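Local structure of short-chain-enoyl-CoA hydratase (Clostridium acetobutylicum, 5Z7R) at residues M189-A192 against K193-N197; V89-R92 against L93-E97; K34-D37 against Y38-E42; S210-A213 against I214-M218; Q166-K169 against A170-L174. The protein catalyses the reversible hydration of crotonyl-CoA and other short-chain enoyl-CoA thioesters, a step of butanoate metabolism in Clostridium acetobutylicum. All coordinates share one frame; numbering follows the deposited sequence.

Contact 1: M189-A192 against K193-N197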
loop_
_atom_site.group_PDB
_atom_site.type_symbol
_atom_site.label_atom_id
_atom_site.label_comp_id
_atom_site.label_asym_id
_atom_site.label_seq_id
_atom_site.Cartn_x
_atom_site.Cartn_y
_atom_site.Cartn_z
ATOM N N MET A 189 15.438 -33.305 -11.983
ATOM C CA MET A 189 16.596 -32.455 -12.197
ATOM C C MET A 189 16.800 -32.103 -13.656
ATOM O O MET A 189 17.283 -31.004 -13.957
ATOM C CB MET A 189 17.848 -33.108 -11.620
ATOM C CG MET A 189 17.880 -33.081 -10.091
ATOM S SD MET A 189 18.037 -31.416 -9.332
ATOM C CE MET A 189 19.246 -30.631 -10.411
ATOM N N ASN A 190 16.468 -33.017 -14.569
ATOM C CA ASN A 190 16.538 -32.667 -15.991
ATOM C C ASN A 190 15.545 -31.568 -16.229
ATOM O O ASN A 190 15.879 -30.588 -16.911
ATOM C CB ASN A 190 16.224 -33.833 -16.970
ATOM C CG ASN A 190 17.350 -34.846 -17.082
ATOM O OD1 ASN A 190 18.531 -34.527 -16.886
ATOM N ND2 ASN A 190 16.983 -36.091 -17.391
ATOM N N THR A 191 14.332 -31.706 -15.689
ATOM C CA THR A 191 13.346 -30.647 -15.937
ATOM C C THR A 191 13.862 -29.275 -15.415
ATOM O O THR A 191 13.922 -28.310 -16.188
ATOM C CB THR A 191 11.958 -30.971 -15.375
ATOM O OG1 THR A 191 11.550 -32.247 -15.860
ATOM C CG2 THR A 191 10.942 -29.936 -15.830
ATOM N N ALA A 192 14.258 -29.223 -14.133
ATOM C CA ALA A 192 14.909 -28.040 -13.541
ATOM C C ALA A 192 16.033 -27.471 -14.389
ATOM O O ALA A 192 16.087 -26.249 -14.617
ATOM C CB ALA A 192 15.444 -28.376 -12.185
ATOM N N LYS A 193 16.921 -28.358 -14.868
ATOM C CA LYS A 193 18.107 -27.948 -15.610
ATOM C C LYS A 193 17.737 -27.422 -16.948
ATOM O O LYS A 193 18.381 -26.498 -17.433
ATOM C CB LYS A 193 19.158 -29.073 -15.755
ATOM C CG LYS A 193 19.882 -29.422 -14.455
ATOM C CD LYS A 193 21.174 -30.217 -14.614
ATOM C CE LYS A 193 21.235 -31.401 -13.638
ATOM N NZ LYS A 193 22.529 -31.515 -12.911
ATOM N N GLU A 194 16.696 -27.976 -17.564
ATOM C CA GLU A 194 16.289 -27.421 -18.848
ATOM C C GLU A 194 15.585 -26.078 -18.653
ATOM O O GLU A 194 15.819 -25.140 -19.426
ATOM C CB GLU A 194 15.514 -28.429 -19.721
ATOM C CG GLU A 194 14.084 -28.761 -19.329
ATOM C CD GLU A 194 13.645 -30.185 -19.721
ATOM O OE1 GLU A 194 12.419 -30.389 -19.938
ATOM O OE2 GLU A 194 14.506 -31.111 -19.778
ATOM N N ILE A 195 14.801 -25.930 -17.583
ATOM C CA ILE A 195 14.305 -24.577 -17.242
ATOM C C ILE A 195 15.490 -23.631 -16.982
ATOM O O ILE A 195 15.604 -22.603 -17.604
ATOM C CB ILE A 195 13.325 -24.588 -16.060
ATOM C CG1 ILE A 195 12.051 -25.311 -16.466
ATOM C CG2 ILE A 195 13.007 -23.153 -15.609
ATOM C CD1 ILE A 195 11.235 -25.831 -15.302
ATOM N N ALA A 196 16.403 -24.019 -16.108
ATOM C CA ALA A 196 17.567 -23.187 -15.804
ATOM C C ALA A 196 18.338 -22.821 -17.045
ATOM O O ALA A 196 18.787 -21.679 -17.201
ATOM C CB ALA A 196 18.468 -23.907 -14.835
ATOM N N ASN A 197 18.454 -23.791 -17.956
ATOM C CA ASN A 197 19.274 -23.615 -19.147
ATOM C C ASN A 197 18.673 -22.629 -20.129
ATOM O O ASN A 197 19.385 -21.795 -20.661
ATOM C CB ASN A 197 19.614 -24.978 -19.791
ATOM C CG ASN A 197 20.551 -25.802 -18.906
ATOM O OD1 ASN A 197 21.536 -25.276 -18.369
ATOM N ND2 ASN A 197 20.238 -27.083 -18.722
#
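The side chains of Met189 and Lys193, one turn apart on helix 188-201, meet carbon to carbon: the methyl CE of Met189 lies 3.9 Å from the methylene CE of Lys193, the two chains passing at a slant. Met189 reaches this position by folding at chi2 (-67°) and chi3 (-41°). A looser apolar touch brings CG2 of Thr191 to 4.1 Å from CD1 of Ile195, while the Thr191 hydroxyl OG1 is hydrogen-bonded to the carbonyl of Glu187. Four backbone i to i+4 links run in succession: Lys193 N to Met189 O at 2.8 Å, Glu194 N to Asn190 O at 2.8 Å, Ile195 N to Thr191 O at 2.9 Å and Ala196 N to Ala192 O at 2.7 Å. Of the charged groups, Glu194 folds back over the preceding turn (chi1 74°), leaving OE2 3.2 Å from Asn190 O, two acceptors that cannot bond each other. Lys193 instead sends NZ to a salt bridge with Glu11. Met189, Ala192 and Lys193 rest on Ile53 of strand 51-56, and Ile195 and Ala196 on Ile101 of strand 100-104. The chemistry implies an amphipathic helix, its two segments hydrogen-bonded through the main chain and its apolar side chains facing the sheet.

Contact 2: V89-R92 against L93-E97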
loop_
_atom_site.group_PDB
_atom_site.type_symbol
_atom_site.label_atom_id
_atom_site.label_comp_id
_atom_site.label_asym_id
_atom_site.label_seq_id
_atom_site.Cartn_x
_atom_site.Cartn_y
_atom_site.Cartn_z
ATOM N N VAL A 89 16.830 -14.959 6.001
ATOM C CA VAL A 89 17.532 -15.839 5.080
ATOM C C VAL A 89 16.663 -16.109 3.839
ATOM O O VAL A 89 17.090 -15.947 2.720
ATOM C CB VAL A 89 17.908 -17.191 5.732
ATOM C CG1 VAL A 89 18.464 -18.110 4.670
ATOM C CG2 VAL A 89 18.931 -17.000 6.847
ATOM N N PHE A 90 15.433 -16.519 4.064
ATOM C CA PHE A 90 14.489 -16.771 2.951
ATOM C C PHE A 90 14.174 -15.561 2.063
ATOM O O PHE A 90 14.037 -15.696 0.858
ATOM C CB PHE A 90 13.220 -17.322 3.548
ATOM C CG PHE A 90 13.369 -18.708 4.066
ATOM C CD1 PHE A 90 14.639 -19.286 4.212
ATOM C CD2 PHE A 90 12.251 -19.457 4.383
ATOM C CE1 PHE A 90 14.775 -20.560 4.703
ATOM C CE2 PHE A 90 12.386 -20.743 4.869
ATOM C CZ PHE A 90 13.646 -21.292 5.039
ATOM N N ARG A 91 14.086 -14.377 2.662
ATOM C CA ARG A 91 13.853 -13.149 1.909
ATOM C C ARG A 91 15.027 -12.828 1.022
ATOM O O ARG A 91 14.846 -12.269 -0.073
ATOM C CB ARG A 91 13.607 -11.974 2.857
ATOM C CG ARG A 91 13.376 -10.661 2.161
ATOM C CD ARG A 91 12.135 -10.769 1.275
ATOM N NE ARG A 91 11.653 -9.447 0.913
ATOM C CZ ARG A 91 11.111 -9.113 -0.259
ATOM N NH1 ARG A 91 10.734 -7.846 -0.457
ATOM N NH2 ARG A 91 10.920 -10.006 -1.216
ATOM N N ARG A 92 16.234 -13.178 1.476
ATOM C CA ARG A 92 17.439 -12.906 0.689
ATOM C C ARG A 92 17.459 -13.782 -0.561
ATOM O O ARG A 92 17.871 -13.334 -1.647
ATOM C CB ARG A 92 18.693 -13.176 1.516
ATOM C CG ARG A 92 19.996 -12.721 0.846
ATOM C CD ARG A 92 21.144 -12.970 1.806
ATOM N NE ARG A 92 22.464 -12.568 1.310
ATOM C CZ ARG A 92 23.568 -12.677 2.045
ATOM N NH1 ARG A 92 23.491 -13.179 3.272
ATOM N NH2 ARG A 92 24.738 -12.319 1.552
ATOM N N LEU A 93 17.008 -15.018 -0.384
ATOM C CA LEU A 93 16.838 -15.948 -1.478
ATOM C C LEU A 93 15.788 -15.441 -2.493
ATOM O O LEU A 93 16.018 -15.473 -3.730
ATOM C CB LEU A 93 16.422 -17.312 -0.933
ATOM C CG LEU A 93 16.413 -18.454 -1.945
ATOM C CD1 LEU A 93 17.833 -18.844 -2.345
ATOM C CD2 LEU A 93 15.727 -19.676 -1.378
ATOM N N GLU A 94 14.667 -14.938 -1.969
ATOM C CA GLU A 94 13.563 -14.447 -2.819
ATOM C C GLU A 94 14.034 -13.301 -3.665
ATOM O O GLU A 94 13.695 -13.223 -4.849
ATOM C CB GLU A 94 12.391 -14.028 -1.929
ATOM C CG GLU A 94 11.152 -13.517 -2.621
ATOM C CD GLU A 94 10.050 -13.430 -1.641
ATOM O OE1 GLU A 94 9.161 -14.281 -1.721
ATOM O OE2 GLU A 94 10.123 -12.586 -0.703
ATOM N N LEU A 95 14.878 -12.434 -3.094
ATOM C CA LEU A 95 15.318 -11.217 -3.803
ATOM C C LEU A 95 16.570 -11.428 -4.617
ATOM O O LEU A 95 16.927 -10.571 -5.456
ATOM C CB LEU A 95 15.574 -10.079 -2.791
ATOM C CG LEU A 95 14.308 -9.515 -2.155
ATOM C CD1 LEU A 95 14.609 -8.640 -0.944
ATOM C CD2 LEU A 95 13.518 -8.730 -3.218
ATOM N N LEU A 96 17.274 -12.532 -4.341
ATOM C CA LEU A 96 18.517 -12.857 -5.051
ATOM C C LEU A 96 18.404 -12.533 -6.523
ATOM O O LEU A 96 17.494 -12.997 -7.203
ATOM C CB LEU A 96 18.825 -14.354 -4.879
ATOM C CG LEU A 96 19.985 -14.937 -5.689
ATOM C CD1 LEU A 96 21.229 -14.088 -5.490
ATOM C CD2 LEU A 96 20.238 -16.379 -5.273
ATOM N N GLU A 97 19.350 -11.778 -7.040
ATOM C CA GLU A 97 19.268 -11.323 -8.414
ATOM C C GLU A 97 19.567 -12.360 -9.516
ATOM O O GLU A 97 19.642 -12.020 -10.662
ATOM C CB GLU A 97 20.142 -10.074 -8.573
ATOM C CG GLU A 97 19.704 -8.936 -7.644
ATOM C CD GLU A 97 19.736 -7.566 -8.310
ATOM O OE1 GLU A 97 18.638 -6.929 -8.453
ATOM O OE2 GLU A 97 20.870 -7.142 -8.674
#
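The final turns of helix 76-95 carry a compact cluster in which Arg91 meets both Glu94 and Leu95. Arg91 bends at chi2 (61°), which swings its guanidinium along the helix toward the C-terminal end. NH2 donates to OE2 of Glu94 at 2.7 Å, forming a salt bridge. The bond is far from straight, with an N-H...O angle of 132°: the carboxylate is approached on its anti side and out of its plane, and the two charged planes stand 83° apart. Leu95 covers one face of the same guanidinium, its CD1 over the centre and 3.6 Å from CZ, with CD2 3.5 Å from NH2. Both charges have further partners. OE1 of Glu94 pairs with Arg148, and NE of Arg91 with Asp223 of a neighbouring subunit, which ties this helix of the crotonase fold to another subunit. On another side of the helix Phe90 packs toward the active site: its ring stands edge-to-face with Phe143, and its side chain comes within about 4 Å of that of Glu114, the probable nucleophile. The main chain binds Leu93 N to Val89 O at 3.2 Å, Glu94 N to Phe90 O at 3.0 Å and Leu95 N to Arg91 O at 3.0 Å. The last link, from Leu96 N to Arg92 O at 2.9 Å, is weak, for at Leu96 the chain leaves helical geometry.

Contact 3: K34-D37 against Y38-E42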
loop_
_atom_site.group_PDB
_atom_site.type_symbol
_atom_site.label_atom_id
_atom_site.label_comp_id
_atom_site.label_asym_id
_atom_site.label_seq_id
_atom_site.Cartn_x
_atom_site.Cartn_y
_atom_site.Cartn_z
ATOM N N LYS A 34 22.184 -20.733 8.581
ATOM C CA LYS A 34 23.424 -19.964 8.538
ATOM C C LYS A 34 24.243 -20.292 7.288
ATOM O O LYS A 34 24.662 -19.399 6.553
ATOM C CB LYS A 34 24.232 -20.219 9.814
ATOM C CG LYS A 34 23.700 -19.482 11.048
ATOM C CD LYS A 34 24.720 -18.512 11.637
ATOM C CE LYS A 34 25.853 -19.259 12.350
ATOM N NZ LYS A 34 27.082 -18.426 12.524
ATOM N N GLU A 35 24.447 -21.582 7.034
ATOM C CA GLU A 35 25.160 -22.009 5.833
ATOM C C GLU A 35 24.431 -21.565 4.541
ATOM O O GLU A 35 25.066 -21.208 3.536
ATOM C CB GLU A 35 25.351 -23.533 5.871
ATOM C CG GLU A 35 26.277 -24.023 6.988
ATOM C CD GLU A 35 26.415 -25.542 7.078
ATOM O OE1 GLU A 35 26.660 -26.209 6.036
ATOM O OE2 GLU A 35 26.303 -26.066 8.210
ATOM N N MET A 36 23.097 -21.559 4.579
ATOM C CA MET A 36 22.293 -21.184 3.408
ATOM C C MET A 36 22.575 -19.735 3.054
ATOM O O MET A 36 22.830 -19.381 1.888
ATOM C CB MET A 36 20.823 -21.383 3.719
ATOM C CG MET A 36 19.892 -21.357 2.517
ATOM S SD MET A 36 20.249 -22.566 1.224
ATOM C CE MET A 36 20.349 -24.016 2.238
ATOM N N ASP A 37 22.596 -18.914 4.088
ATOM C CA ASP A 37 22.871 -17.491 3.935
ATOM C C ASP A 37 24.266 -17.268 3.367
ATOM O O ASP A 37 24.487 -16.431 2.456
ATOM C CB ASP A 37 22.710 -16.800 5.291
ATOM C CG ASP A 37 22.695 -15.289 5.175
ATOM O OD1 ASP A 37 21.954 -14.741 4.339
ATOM O OD2 ASP A 37 23.456 -14.643 5.905
ATOM N N TYR A 38 25.208 -18.064 3.862
ATOM C CA TYR A 38 26.551 -18.018 3.344
ATOM C C TYR A 38 26.561 -18.421 1.856
ATOM O O TYR A 38 27.200 -17.724 1.014
ATOM C CB TYR A 38 27.509 -18.864 4.214
ATOM C CG TYR A 38 28.862 -19.061 3.569
ATOM C CD1 TYR A 38 29.075 -20.142 2.705
ATOM C CD2 TYR A 38 29.917 -18.160 3.782
ATOM C CE1 TYR A 38 30.289 -20.331 2.076
ATOM C CE2 TYR A 38 31.144 -18.341 3.144
ATOM C CZ TYR A 38 31.322 -19.440 2.294
ATOM O OH TYR A 38 32.513 -19.685 1.636
ATOM N N VAL A 39 25.850 -19.503 1.496
ATOM C CA VAL A 39 25.951 -19.945 0.091
ATOM C C VAL A 39 25.211 -18.954 -0.763
ATOM O O VAL A 39 25.672 -18.642 -1.869
ATOM C CB VAL A 39 25.604 -21.449 -0.236
ATOM C CG1 VAL A 39 25.497 -22.324 1.009
ATOM C CG2 VAL A 39 24.383 -21.624 -1.139
ATOM N N ILE A 40 24.100 -18.413 -0.248
ATOM C CA ILE A 40 23.400 -17.393 -1.012
ATOM C C ILE A 40 24.366 -16.253 -1.279
ATOM O O ILE A 40 24.534 -15.845 -2.437
ATOM C CB ILE A 40 22.127 -16.865 -0.321
ATOM C CG1 ILE A 40 21.062 -17.961 -0.243
ATOM C CG2 ILE A 40 21.569 -15.663 -1.085
ATOM C CD1 ILE A 40 20.131 -17.839 0.936
ATOM N N GLY A 41 25.052 -15.779 -0.240
ATOM C CA GLY A 41 26.020 -14.688 -0.424
ATOM C C GLY A 41 27.136 -15.057 -1.384
ATOM O O GLY A 41 27.622 -14.217 -2.191
ATOM N N GLU A 42 27.553 -16.315 -1.298
ATOM C CA GLU A 42 28.502 -16.872 -2.273
ATOM C C GLU A 42 27.943 -16.819 -3.697
ATOM O O GLU A 42 28.636 -16.400 -4.611
ATOM C CB GLU A 42 28.856 -18.318 -1.887
ATOM C CG GLU A 42 30.256 -18.782 -2.256
ATOM C CD GLU A 42 31.376 -18.065 -1.517
ATOM O OE1 GLU A 42 31.178 -17.647 -0.354
ATOM O OE2 GLU A 42 32.463 -17.939 -2.130
#
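Lys34 joins Tyr38 through the backbone, its carbonyl O accepting from Tyr38 N at 3.1 Å, one ordinary link of helix 30-45. Next comes Glu35, whose carbonyl takes the N-H of Val39; the exact place of that oxygen is less certain, since it crowds its surroundings in the model. The Glu35 carboxylate leads off the helix, and OE1 accepts the backbone N-H of Asn5 in the N-terminal region. Tyr38, with CG opposite the backbone N (chi1 169°), packs its side chain on Met1 and Leu3 of the same region. Met36 makes the apolar contact. Its CG lies 3.9 Å from CD1 of Ile40, the two chains slanting past each other, and its carbonyl is also gripped by Ile40, from N at 2.7 Å. Because CG1 of Ile40 sits opposite the carbonyl carbon (chi1 -67°), the branch runs back over the Met36 carbonyl, with CG1 at 3.1 Å and CD1 at 3.3 Å from Met36 O. These residues belong to the helix of a beta-alpha-beta crossover between the parallel strands 14-19 and 51-56, and their apolar side is turned to the protein interior: Met36 touches Val6, Ile19 and Val89, and Val39 touches Val6 and Val17. Asp37 closes the segment, its O accepting from Gly41 N at 2.8 Å. The Asp37 carboxylate points to helix 76-95, where OD1 forms a salt bridge with NH1 of Arg92, a charged link between the two helices alongside the touch of Ile40 on Leu93.

Contact 4: S210-A213 against I214-M218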
loop_
_atom_site.group_PDB
_atom_site.type_symbol
_atom_site.label_atom_id
_atom_site.label_comp_id
_atom_site.label_asym_id
_atom_site.label_seq_id
_atom_site.Cartn_x
_atom_site.Cartn_y
_atom_site.Cartn_z
ATOM N N SER A 210 14.024 -8.005 -14.888
ATOM C CA SER A 210 12.701 -8.616 -14.791
ATOM C C SER A 210 12.408 -9.177 -13.413
ATOM O O SER A 210 11.291 -9.026 -12.907
ATOM C CB SER A 210 12.486 -9.734 -15.838
ATOM O OG SER A 210 12.582 -9.241 -17.158
ATOM N N LYS A 211 13.358 -9.878 -12.811
ATOM C CA LYS A 211 13.093 -10.443 -11.492
ATOM C C LYS A 211 12.764 -9.312 -10.508
ATOM O O LYS A 211 11.850 -9.413 -9.735
ATOM C CB LYS A 211 14.279 -11.230 -10.939
ATOM C CG LYS A 211 13.904 -11.901 -9.631
ATOM C CD LYS A 211 14.959 -12.842 -9.116
ATOM C CE LYS A 211 14.587 -13.230 -7.699
ATOM N NZ LYS A 211 15.193 -14.484 -7.267
ATOM N N GLN A 212 13.515 -8.233 -10.594
ATOM C CA GLN A 212 13.381 -7.100 -9.693
ATOM C C GLN A 212 12.026 -6.389 -9.932
ATOM O O GLN A 212 11.276 -6.106 -8.989
ATOM C CB GLN A 212 14.582 -6.153 -9.895
ATOM C CG GLN A 212 14.499 -4.798 -9.233
ATOM C CD GLN A 212 14.875 -4.834 -7.768
ATOM O OE1 GLN A 212 15.457 -3.883 -7.258
ATOM N NE2 GLN A 212 14.583 -5.931 -7.096
ATOM N N ALA A 213 11.701 -6.121 -11.182
ATOM C CA ALA A 213 10.445 -5.484 -11.465
ATOM C C ALA A 213 9.256 -6.330 -10.985
ATOM O O ALA A 213 8.279 -5.796 -10.476
ATOM C CB ALA A 213 10.351 -5.152 -12.941
ATOM N N ILE A 214 9.338 -7.642 -11.094
ATOM C CA ILE A 214 8.235 -8.497 -10.667
ATOM C C ILE A 214 8.130 -8.507 -9.149
ATOM O O ILE A 214 7.029 -8.465 -8.602
ATOM C CB ILE A 214 8.386 -9.932 -11.187
ATOM C CG1 ILE A 214 8.290 -9.934 -12.703
ATOM C CG2 ILE A 214 7.320 -10.838 -10.589
ATOM C CD1 ILE A 214 8.746 -11.231 -13.373
ATOM N N ASN A 215 9.269 -8.545 -8.460
ATOM C CA ASN A 215 9.273 -8.576 -7.007
ATOM C C ASN A 215 8.810 -7.262 -6.447
ATOM O O ASN A 215 7.981 -7.245 -5.546
ATOM C CB ASN A 215 10.671 -8.886 -6.425
ATOM C CG ASN A 215 10.975 -10.383 -6.402
ATOM O OD1 ASN A 215 10.063 -11.227 -6.241
ATOM N ND2 ASN A 215 12.264 -10.724 -6.504
ATOM N N ARG A 216 9.328 -6.169 -6.980
ATOM C CA ARG A 216 9.099 -4.864 -6.345
ATOM C C ARG A 216 7.757 -4.249 -6.792
ATOM O O ARG A 216 6.963 -3.777 -5.956
ATOM C CB ARG A 216 10.261 -3.903 -6.587
ATOM C CG ARG A 216 11.636 -4.562 -6.533
ATOM C CD ARG A 216 12.578 -4.199 -5.407
ATOM N NE ARG A 216 12.306 -4.708 -4.082
ATOM C CZ ARG A 216 13.205 -4.998 -3.136
ATOM N NH1 ARG A 216 12.768 -5.356 -1.949
ATOM N NH2 ARG A 216 14.500 -5.013 -3.348
ATOM N N GLY A 217 7.495 -4.304 -8.086
ATOM C CA GLY A 217 6.210 -3.935 -8.633
ATOM C C GLY A 217 5.029 -4.655 -8.016
ATOM O O GLY A 217 3.962 -4.079 -7.858
ATOM N N MET A 218 5.214 -5.891 -7.593
ATOM C CA MET A 218 4.110 -6.651 -7.028
ATOM C C MET A 218 3.652 -6.149 -5.626
ATOM O O MET A 218 2.585 -6.576 -5.079
ATOM C CB MET A 218 4.541 -8.093 -6.979
ATOM C CG MET A 218 3.407 -9.057 -6.906
ATOM S SD MET A 218 2.408 -9.167 -8.413
ATOM C CE MET A 218 1.379 -10.479 -7.764
#
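The flat ends of Gln212 and Arg216 do not stack: amide and guanidinium planes are turned 65° from each other, and the amide leans instead on the aliphatic part of the arginine, with CD of Gln212 3.4 Å from CD of Arg216. Gln212 bends at chi2 (81°) and Arg216 at an unusual chi2 (-113°), which brings the amide and the methylenes together. A second flat group, the amide of Asn215, borders the long chain of Lys211, its ND2 3.6 Å from CE of the lysine. That amide is held at both atoms, by Lys159 of a neighbouring subunit on OD1 and, weakly, by Glu94 O on ND2. Lys211 extends fully, and NZ forms a salt bridge with Asp120. Along the backbone, Ile214 N binds Ser210 O at 3.0 Å, Asn215 N binds Lys211 O at 3.0 Å and Arg216 N binds Gln212 O at 2.8 Å. Gly217 N reaches Ala213 O at 2.9 Å from above the carbonyl plane, and Gln147 of a neighbouring subunit also donates to that oxygen. Helix 204-217 is thus wedged between elements: Phe228 of helix 222-236 packs on Gln212, Ala213 and Arg216, Leu95 of helix 76-95 touches Asn215 and Arg216, and a neighbouring subunit lies along Ser210, Lys211 and Ile214.

Contact 5: Q166-K169 against A170-L174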
loop_
_atom_site.group_PDB
_atom_site.type_symbol
_atom_site.label_atom_id
_atom_site.label_comp_id
_atom_site.label_asym_id
_atom_site.label_seq_id
_atom_site.Cartn_x
_atom_site.Cartn_y
_atom_site.Cartn_z
ATOM N N GLN A 166 -2.887 -30.124 7.527
ATOM C CA GLN A 166 -2.846 -31.395 6.809
ATOM C C GLN A 166 -2.088 -31.183 5.548
ATOM O O GLN A 166 -2.047 -30.070 5.054
ATOM C CB GLN A 166 -4.241 -31.885 6.488
ATOM C CG GLN A 166 -5.111 -32.138 7.711
ATOM C CD GLN A 166 -6.533 -32.570 7.361
ATOM O OE1 GLN A 166 -6.875 -33.742 7.492
ATOM N NE2 GLN A 166 -7.373 -31.618 6.935
ATOM N N ASN A 167 -1.492 -32.252 5.024
ATOM C CA ASN A 167 -0.619 -32.158 3.860
ATOM C C ASN A 167 -1.380 -32.396 2.585
ATOM O O ASN A 167 -2.503 -32.845 2.618
ATOM C CB ASN A 167 0.543 -33.158 3.935
ATOM C CG ASN A 167 1.395 -32.953 5.166
ATOM O OD1 ASN A 167 1.967 -31.873 5.376
ATOM N ND2 ASN A 167 1.473 -33.971 6.000
ATOM N N ILE A 168 -0.755 -32.079 1.462
ATOM C CA ILE A 168 -1.351 -32.319 0.178
ATOM C C ILE A 168 -0.301 -32.943 -0.714
ATOM O O ILE A 168 0.896 -32.730 -0.499
ATOM C CB ILE A 168 -1.910 -31.029 -0.463
ATOM C CG1 ILE A 168 -0.900 -29.887 -0.409
ATOM C CG2 ILE A 168 -3.171 -30.619 0.259
ATOM C CD1 ILE A 168 -0.999 -28.893 -1.566
ATOM N N LYS A 169 -0.754 -33.704 -1.710
ATOM C CA LYS A 169 0.155 -34.344 -2.650
ATOM C C LYS A 169 0.481 -33.411 -3.774
ATOM O O LYS A 169 -0.190 -32.398 -4.010
ATOM C CB LYS A 169 -0.455 -35.611 -3.243
ATOM C CG LYS A 169 -0.781 -36.741 -2.272
ATOM C CD LYS A 169 -0.926 -38.049 -3.055
ATOM C CE LYS A 169 -1.243 -39.248 -2.171
ATOM N NZ LYS A 169 -2.708 -39.472 -1.990
ATOM N N ALA A 170 1.499 -33.791 -4.520
ATOM C CA ALA A 170 2.009 -32.950 -5.585
ATOM C C ALA A 170 0.958 -32.577 -6.616
ATOM O O ALA A 170 1.092 -31.526 -7.275
ATOM C CB ALA A 170 3.178 -33.630 -6.266
ATOM N N ASP A 171 -0.066 -33.429 -6.757
ATOM C CA ASP A 171 -1.139 -33.194 -7.745
ATOM C C ASP A 171 -2.090 -32.074 -7.292
ATOM O O ASP A 171 -2.448 -31.229 -8.094
ATOM C CB ASP A 171 -1.900 -34.492 -8.152
ATOM C CG ASP A 171 -2.476 -35.255 -6.972
ATOM O OD1 ASP A 171 -2.231 -34.867 -5.826
ATOM O OD2 ASP A 171 -3.180 -36.259 -7.182
ATOM N N GLU A 172 -2.468 -32.079 -6.011
ATOM C CA GLU A 172 -3.176 -30.954 -5.406
ATOM C C GLU A 172 -2.324 -29.711 -5.506
ATOM O O GLU A 172 -2.823 -28.612 -5.767
ATOM C CB GLU A 172 -3.470 -31.182 -3.911
ATOM C CG GLU A 172 -4.933 -31.365 -3.512
ATOM C CD GLU A 172 -5.872 -30.208 -3.888
ATOM O OE1 GLU A 172 -6.668 -29.765 -3.032
ATOM O OE2 GLU A 172 -5.844 -29.758 -5.047
ATOM N N ALA A 173 -1.029 -29.885 -5.277
ATOM C CA ALA A 173 -0.147 -28.736 -5.272
ATOM C C ALA A 173 -0.119 -28.053 -6.631
ATOM O O ALA A 173 -0.093 -26.827 -6.693
ATOM C CB ALA A 173 1.247 -29.111 -4.817
ATOM N N LEU A 174 -0.117 -28.828 -7.711
ATOM C CA LEU A 174 -0.128 -28.234 -9.053
ATOM C C LEU A 174 -1.481 -27.588 -9.300
ATOM O O LEU A 174 -1.553 -26.474 -9.775
ATOM C CB LEU A 174 0.136 -29.291 -10.127
ATOM C CG LEU A 174 0.282 -28.889 -11.592
ATOM C CD1 LEU A 174 1.588 -28.129 -11.862
ATOM C CD2 LEU A 174 0.190 -30.146 -12.458
#
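Lys169, at the N-cap position and bonded to Ala173, stands where the chain passes from strand to helix: Ile168 and Lys169 are extended, residues from Ala170 onward helical. The Lys169 carbonyl O accepts Ala173 N at 2.9 Å, with the donor in the carbonyl plane, and so closes the first turn. Within that turn OD1 of Asp171 also accepts Glu172 N at 2.8 Å. The donor lies well above the carboxylate plane, and a chi1 of 55° curls the aspartate back over the start of the helix; OD1 also comes to 3.2 Å from CB of Lys169. A negative charge at this end would probably suit the helix dipole. The lysine ammonium stays apart, its NZ 6.0 Å from Asp171 OD1. On another side Ile168 carries the apolar contact: CB lies 3.8 Å from CB of Glu172, while CD1 reaches 3.8 Å from CA and 4.0 Å from CB of Ala173. The Glu172 carboxylate turns to Arg175, with which it forms a salt bridge. Ile168 also pairs by backbone bonds with Phe130 of the antiparallel strand 129-131, and the side chains of Ile168 and Ala173 both touch Phe130. An apolar residue just before the N-cap, packed on the fourth residue after it, is the pattern of a hydrophobic staple, here where a short strand, outermost of its sheet within the chain, meets helix 170-175.

Overall arrangement
Contacts 2, 3 and 4 form a connected set, while contacts 1 and 5 lie apart from it and from each other. Contact 2 is central: its centre is about 10 Å from that of contact 3, reached through Arg92 and Leu93, and about 13 Å from that of contact 4. Toward contact 4, Leu96 O lies 2.7 Å from Lys211 NZ, and Arg91 NH1 lies 3.5 Å from Arg216 NH1, like charges that Asp223 of a neighbouring subunit probably helps to balance. Contact 2 also comes nearest the probable catalytic pair, Glu114 and Glu134, whereas contacts 1, 4 and 5 are remote from it. Contacts 3 and 5, about 29 Å apart between centres, lie on opposite sides of the chain's centre.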